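Local coordinates for aromatic amino acid aminotransferase I (Candida albicans WO-1, PDB 6HNU) that transfers the amino group of aromatic amino acids, probably to 2-oxoglutarate, with pyridoxal 5'-phosphate as its cofactor, at the interface of chains A and B. Coordinates in Å, arbitrary orientation; residue numbers count along the deposited sequence, not the author numbering. Chains: chain A/B, Aromatic amino acid aminotransferase I.

Contact 1: the interface of chains A and B. Residues chain A 48, 53, 103-104; chain B 299, 302-304.
B:Ala303 and B:Pro304 press against A:Phe53 and A:Leu103 in a small, mostly apolar patch of the subunit interface. The methyl of B:Ala303 lies over one face of the A:Phe53 ring, 3.9 Å from CB to the ring centroid and displaced toward the rim, a CH-pi contact. A short side chain suits this place because it lets the phenyl ring come close to the backbone of chain B. The same methyl meets the CB of A:Leu103 at 3.8 Å, so it sits in a corner formed by the A:Phe53 face and the A:Leu103 stem. The phenyl group of A:Phe53 projects beside its own backbone N, anti to the carbonyl carbon (chi1 -60°), a setting that also carries its CE1 to within 3.7 Å of the B:Pro304 CD. The side chains of A:Phe53 and B:Pro304 cross at about a right angle. B:Pro304, the first residue of the 3-10 helix 304-306, turns its CB, CG and CD toward the backbone carbonyl of A:Leu103; its rigid ring offers a compact apolar surface. A:Pro48 approaches it CG to CG, but is poorly ordered. The patch probably helps seat the loop 103-104 of one subunit against the cofactor-site segment 299-304 of the other. Within chain A, A:Gln104 ties two loop segments together: with CG anti to the backbone N (chi1 -175°), its NE2 donates a hydrogen bond of 3.1 Å to the A:Pro48 O, which lies in the amide plane.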
ATOM      1  N   PRO A  48       6.050   7.056 -18.038  1.00 43.93           N
ATOM      2  CA  PRO A  48       6.538   6.119 -19.042  1.00 49.11           C
ATOM      3  C   PRO A  48       5.353   5.882 -19.985  1.00 47.33           C
ATOM      4  O   PRO A  48       4.258   6.425 -19.750  1.00 45.96           O
ATOM      5  CB  PRO A  48       6.982   4.886 -18.235  1.00 52.91           C
ATOM      6  CG  PRO A  48       6.112   4.914 -16.987  1.00 52.52           C
ATOM      7  CD  PRO A  48       5.701   6.365 -16.786  1.00 51.13           C
ATOM      8  N   PHE A  53       3.116  -1.029 -22.208  1.00 21.62           N
ATOM      9  CA  PHE A  53       2.476  -1.860 -21.152  1.00 20.50           C
ATOM     10  C   PHE A  53       2.154  -3.212 -21.788  1.00 20.51           C
ATOM     11  O   PHE A  53       1.353  -3.286 -22.739  1.00 19.41           O
ATOM     12  CB  PHE A  53       1.218  -1.236 -20.548  1.00 21.86           C
ATOM     13  CG  PHE A  53       1.402   0.107 -19.881  1.00 21.43           C
ATOM     14  CD1 PHE A  53       2.668   0.607 -19.604  1.00 19.68           C
ATOM     15  CD2 PHE A  53       0.281   0.859 -19.534  1.00 22.19           C
ATOM     16  CE1 PHE A  53       2.804   1.850 -18.986  1.00 22.15           C
ATOM     17  CE2 PHE A  53       0.424   2.113 -18.953  1.00 22.25           C
ATOM     18  CZ  PHE A  53       1.687   2.592 -18.658  1.00 21.39           C
ATOM     19  N   LEU A 103      -3.437   1.162 -15.798  1.00 17.96           N
ATOM     20  CA  LEU A 103      -2.040   0.719 -15.482  1.00 20.69           C
ATOM     21  C   LEU A 103      -1.066   1.896 -15.573  1.00 19.16           C
ATOM     22  O   LEU A 103       0.133   1.677 -15.336  1.00 18.23           O
ATOM     23  CB  LEU A 103      -1.597  -0.459 -16.359  1.00 18.50           C
ATOM     24  CG  LEU A 103      -2.447  -1.716 -16.239  1.00 21.91           C
ATOM     25  CD1 LEU A 103      -1.895  -2.811 -17.133  1.00 20.36           C
ATOM     26  CD2 LEU A 103      -2.561  -2.194 -14.783  1.00 21.96           C
ATOM     27  N   GLN A 104      -1.565   3.123 -15.767  1.00 20.94           N
ATOM     28  CA  GLN A 104      -0.749   4.368 -15.737  1.00 21.16           C
ATOM     29  C   GLN A 104      -0.810   4.993 -14.334  1.00 22.43           C
ATOM     30  O   GLN A 104      -1.818   4.768 -13.604  1.00 21.04           O
ATOM     31  CB  GLN A 104      -1.273   5.365 -16.782  1.00 22.07           C
ATOM     32  CG  GLN A 104      -0.436   6.635 -16.936  1.00 23.70           C
ATOM     33  CD  GLN A 104       1.027   6.402 -17.221  1.00 24.57           C
ATOM     34  OE1 GLN A 104       1.826   6.078 -16.330  1.00 26.70           O
ATOM     35  NE2 GLN A 104       1.416   6.644 -18.467  1.00 24.86           N
TER
ATOM     36  N   SER B 299       7.467  -0.700 -12.189  1.00 15.08           N
ATOM     37  CA  SER B 299       6.709   0.463 -12.724  1.00 16.46           C
ATOM     38  C   SER B 299       7.228   0.903 -14.086  1.00 16.32           C
ATOM     39  O   SER B 299       6.368   1.167 -14.946  1.00 16.31           O
ATOM     40  CB  SER B 299       6.648   1.609 -11.727  1.00 16.75           C
ATOM     41  OG  SER B 299       5.837   1.215 -10.651  1.00 17.29           O
ATOM     42  N   LEU B 302       7.269  -2.879 -16.655  1.00 17.71           N
ATOM     43  CA  LEU B 302       5.997  -3.475 -17.099  1.00 18.89           C
ATOM     44  C   LEU B 302       4.934  -2.374 -17.126  1.00 19.41           C
ATOM     45  O   LEU B 302       4.562  -1.942 -18.248  1.00 20.45           O
ATOM     46  CB  LEU B 302       5.644  -4.640 -16.167  1.00 19.40           C
ATOM     47  CG  LEU B 302       6.642  -5.795 -16.104  1.00 19.67           C
ATOM     48  CD1 LEU B 302       6.099  -6.889 -15.199  1.00 19.89           C
ATOM     49  CD2 LEU B 302       6.984  -6.380 -17.482  1.00 20.06           C
ATOM     50  N   ALA B 303       4.463  -1.899 -15.968  1.00 17.66           N
ATOM     51  CA  ALA B 303       3.469  -0.797 -15.912  1.00 18.54           C
ATOM     52  C   ALA B 303       3.396  -0.255 -14.485  1.00 17.93           C
ATOM     53  O   ALA B 303       3.451  -1.025 -13.537  1.00 18.95           O
ATOM     54  CB  ALA B 303       2.118  -1.274 -16.392  1.00 19.50           C
ATOM     55  N   PRO B 304       3.233   1.064 -14.291  1.00 18.68           N
ATOM     56  CA  PRO B 304       3.079   1.619 -12.944  1.00 19.64           C
ATOM     57  C   PRO B 304       1.918   1.019 -12.132  1.00 20.96           C
ATOM     58  O   PRO B 304       2.033   0.900 -10.900  1.00 18.15           O
ATOM     59  CB  PRO B 304       2.830   3.115 -13.204  1.00 20.06           C
ATOM     60  CG  PRO B 304       3.422   3.388 -14.570  1.00 19.68           C
ATOM     61  CD  PRO B 304       3.233   2.106 -15.345  1.00 19.33           C
TER

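Contact 2: the interface of chains A and B. Residues chain A 299-300, 304, 307, 392; chain B 46, 48, 105.
A direct hydrogen bond joins A:Lys300 to B:Tyr105: the lysine amine NZ donates to the phenolic OH at 2.9 Å, the two side chains crossing at about a right angle. In this family the lysine is the one that forms the Schiff base with pyridoxal phosphate, and its long chain, bent at chi2 (-62°) and extended beyond, takes the amine to the subunit boundary. Water supplies a second link. NZ lies 2.7 Å from water 2, which is 2.6 Å from the B:Gly46 O; water 1 also bridges this amine and carbonyl, and the two waters are bonded to each other. Packing against one ring face helps hold the tyrosine. A:Pro304 lays CB over the centre of the phenol ring, 3.5 Å from the centroid, a CH-pi contact for which a flat aromatic and a rigid pyrrolidine are well matched. B:Pro48, poorly ordered, runs antiparallel alongside A:Pro304, CG to CG, and the A:Met392 SD rests 3.4 Å from the B:Gly46 O. A further set of bonds steadies the packing partner: A:Arg307 grips the A:Pro304 O side-on through NE and NH1, each at 2.9 Å, both from one face of the carbonyl plane. Its NH1 reaches the B:Tyr105 CE1 at 3.5 Å, the guanidinium and ring planes 49° apart. The site completes the active site across the dimer, chain B adding its tyrosine to the catalytic lysine and cofactor-binding residues of chain A.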
ATOM      1  N   SER A 299     -12.454  -6.717   1.462  1.00 16.84           N
ATOM      2  CA  SER A 299     -11.778  -7.982   1.885  1.00 16.28           C
ATOM      3  C   SER A 299     -12.761  -9.059   2.317  1.00 16.27           C
ATOM      4  O   SER A 299     -12.549 -10.239   1.919  1.00 16.44           O
ATOM      5  CB  SER A 299     -10.766  -7.742   2.991  1.00 14.72           C
ATOM      6  OG  SER A 299      -9.674  -7.036   2.441  1.00 17.05           O
ATOM      7  N   LYS A 300     -13.793  -8.721   3.097  1.00 17.04           N
ATOM      8  CA  LYS A 300     -14.721  -9.749   3.654  1.00 17.63           C
ATOM      9  C   LYS A 300     -15.937  -9.940   2.745  1.00 17.77           C
ATOM     10  O   LYS A 300     -16.735 -10.842   3.012  1.00 19.34           O
ATOM     11  CB  LYS A 300     -15.183  -9.388   5.062  1.00 19.32           C
ATOM     12  CG  LYS A 300     -14.161  -8.686   5.941  1.00 22.71           C
ATOM     13  CD  LYS A 300     -12.908  -9.468   6.242  1.00 24.66           C
ATOM     14  CE  LYS A 300     -12.021  -8.688   7.197  1.00 25.89           C
ATOM     15  NZ  LYS A 300     -10.811  -9.449   7.523  1.00 27.18           N
ATOM     16  N   PRO A 304      -9.866 -10.824   0.183  1.00 16.56           N
ATOM     17  CA  PRO A 304      -8.775 -10.065   0.804  1.00 17.75           C
ATOM     18  C   PRO A 304      -7.723  -9.549  -0.174  1.00 17.23           C
ATOM     19  O   PRO A 304      -7.147  -8.468   0.015  1.00 16.81           O
ATOM     20  CB  PRO A 304      -8.129 -11.151   1.692  1.00 17.41           C
ATOM     21  CG  PRO A 304      -9.308 -11.994   2.133  1.00 17.55           C
ATOM     22  CD  PRO A 304     -10.131 -12.107   0.860  1.00 17.40           C
ATOM     23  N   ARG A 307      -6.889  -5.975  -2.107  1.00 15.47           N
ATOM     24  CA  ARG A 307      -6.159  -4.836  -1.476  1.00 15.91           C
ATOM     25  C   ARG A 307      -6.799  -3.554  -2.001  1.00 14.83           C
ATOM     26  O   ARG A 307      -6.115  -2.703  -2.538  1.00 15.55           O
ATOM     27  CB  ARG A 307      -4.657  -4.874  -1.732  1.00 17.34           C
ATOM     28  CG  ARG A 307      -3.973  -6.084  -1.123  1.00 19.14           C
ATOM     29  CD  ARG A 307      -3.909  -6.022   0.403  1.00 20.64           C
ATOM     30  NE  ARG A 307      -5.049  -6.711   1.000  1.00 21.86           N
ATOM     31  CZ  ARG A 307      -5.669  -6.380   2.125  1.00 21.72           C
ATOM     32  NH1 ARG A 307      -6.685  -7.115   2.542  1.00 23.28           N
ATOM     33  NH2 ARG A 307      -5.292  -5.319   2.825  1.00 23.34           N
ATOM     34  N   MET A 392     -18.119 -12.431  11.871  1.00 15.36           N
ATOM     35  CA  MET A 392     -17.655 -13.819  11.661  1.00 15.91           C
ATOM     36  C   MET A 392     -17.312 -14.478  12.999  1.00 15.95           C
ATOM     37  O   MET A 392     -16.892 -15.638  12.992  1.00 15.05           O
ATOM     38  CB  MET A 392     -16.460 -13.863  10.710  1.00 17.49           C
ATOM     39  CG  MET A 392     -15.308 -13.027  11.095  1.00 19.91           C
ATOM     40  SD  MET A 392     -13.846 -13.288  10.031  1.00 23.05           S
ATOM     41  CE  MET A 392     -14.512 -13.120   8.384  1.00 22.69           C
TER
ATOM     42  N   GLY B  46      -9.304 -15.828  11.695  1.00 26.97           N
ATOM     43  CA  GLY B  46     -10.188 -14.797  11.101  1.00 26.85           C
ATOM     44  C   GLY B  46     -10.246 -14.864   9.579  1.00 29.58           C
ATOM     45  O   GLY B  46     -10.686 -13.862   8.963  1.00 28.95           O
ATOM     46  N   PRO B  48     -11.444 -15.613   5.802  1.00 40.18           N
ATOM     47  CA  PRO B  48     -12.675 -15.934   5.101  1.00 46.17           C
ATOM     48  C   PRO B  48     -12.349 -17.206   4.310  1.00 49.41           C
ATOM     49  O   PRO B  48     -11.189 -17.599   4.205  1.00 39.56           O
ATOM     50  CB  PRO B  48     -12.918 -14.692   4.248  1.00 47.00           C
ATOM     51  CG  PRO B  48     -11.507 -14.277   3.878  1.00 45.84           C
ATOM     52  CD  PRO B  48     -10.682 -14.559   5.120  1.00 40.88           C
ATOM     53  N   TYR B 105      -5.682 -13.748   2.348  1.00 20.34           N
ATOM     54  CA  TYR B 105      -4.569 -13.182   3.151  1.00 21.07           C
ATOM     55  C   TYR B 105      -3.403 -14.179   3.109  1.00 23.65           C
ATOM     56  O   TYR B 105      -3.633 -15.406   3.077  1.00 21.30           O
ATOM     57  CB  TYR B 105      -4.989 -12.936   4.591  1.00 20.43           C
ATOM     58  CG  TYR B 105      -6.028 -11.865   4.800  1.00 19.85           C
ATOM     59  CD1 TYR B 105      -5.681 -10.527   4.765  1.00 19.80           C
ATOM     60  CD2 TYR B 105      -7.346 -12.191   5.055  1.00 20.77           C
ATOM     61  CE1 TYR B 105      -6.602  -9.538   5.032  1.00 20.18           C
ATOM     62  CE2 TYR B 105      -8.298 -11.209   5.276  1.00 20.21           C
ATOM     63  CZ  TYR B 105      -7.919  -9.882   5.268  1.00 19.53           C
ATOM     64  OH  TYR B 105      -8.841  -8.924   5.488  1.00 17.66           O
TER
HETATM   65  O   HOH W   1     -11.017 -11.361  10.037  1.00 29.43           O
HETATM   66  O   HOH W   2     -11.369 -12.112   7.164  1.00 32.81           O

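Contact 1 and contact 2 are centred about 28 Å apart and draw on the same two regions of the protein with the chains exchanged. In contact 1 chain A supplies the residue 48 and 103-104 loops against residues 299-304 of chain B; in contact 2 chain B supplies B:Gly46, B:Pro48 and B:Tyr105 against 299-307 of chain A. Residues 48, 299 and 304 thus serve in both, and the two-fold symmetry repeats each contact. Residues 103-104 of chain B directly precede B:Tyr105 in sequence, so the symmetry twin of contact 1 adjoins contact 2, and dimer assembly and construction of both active sites are probably coupled.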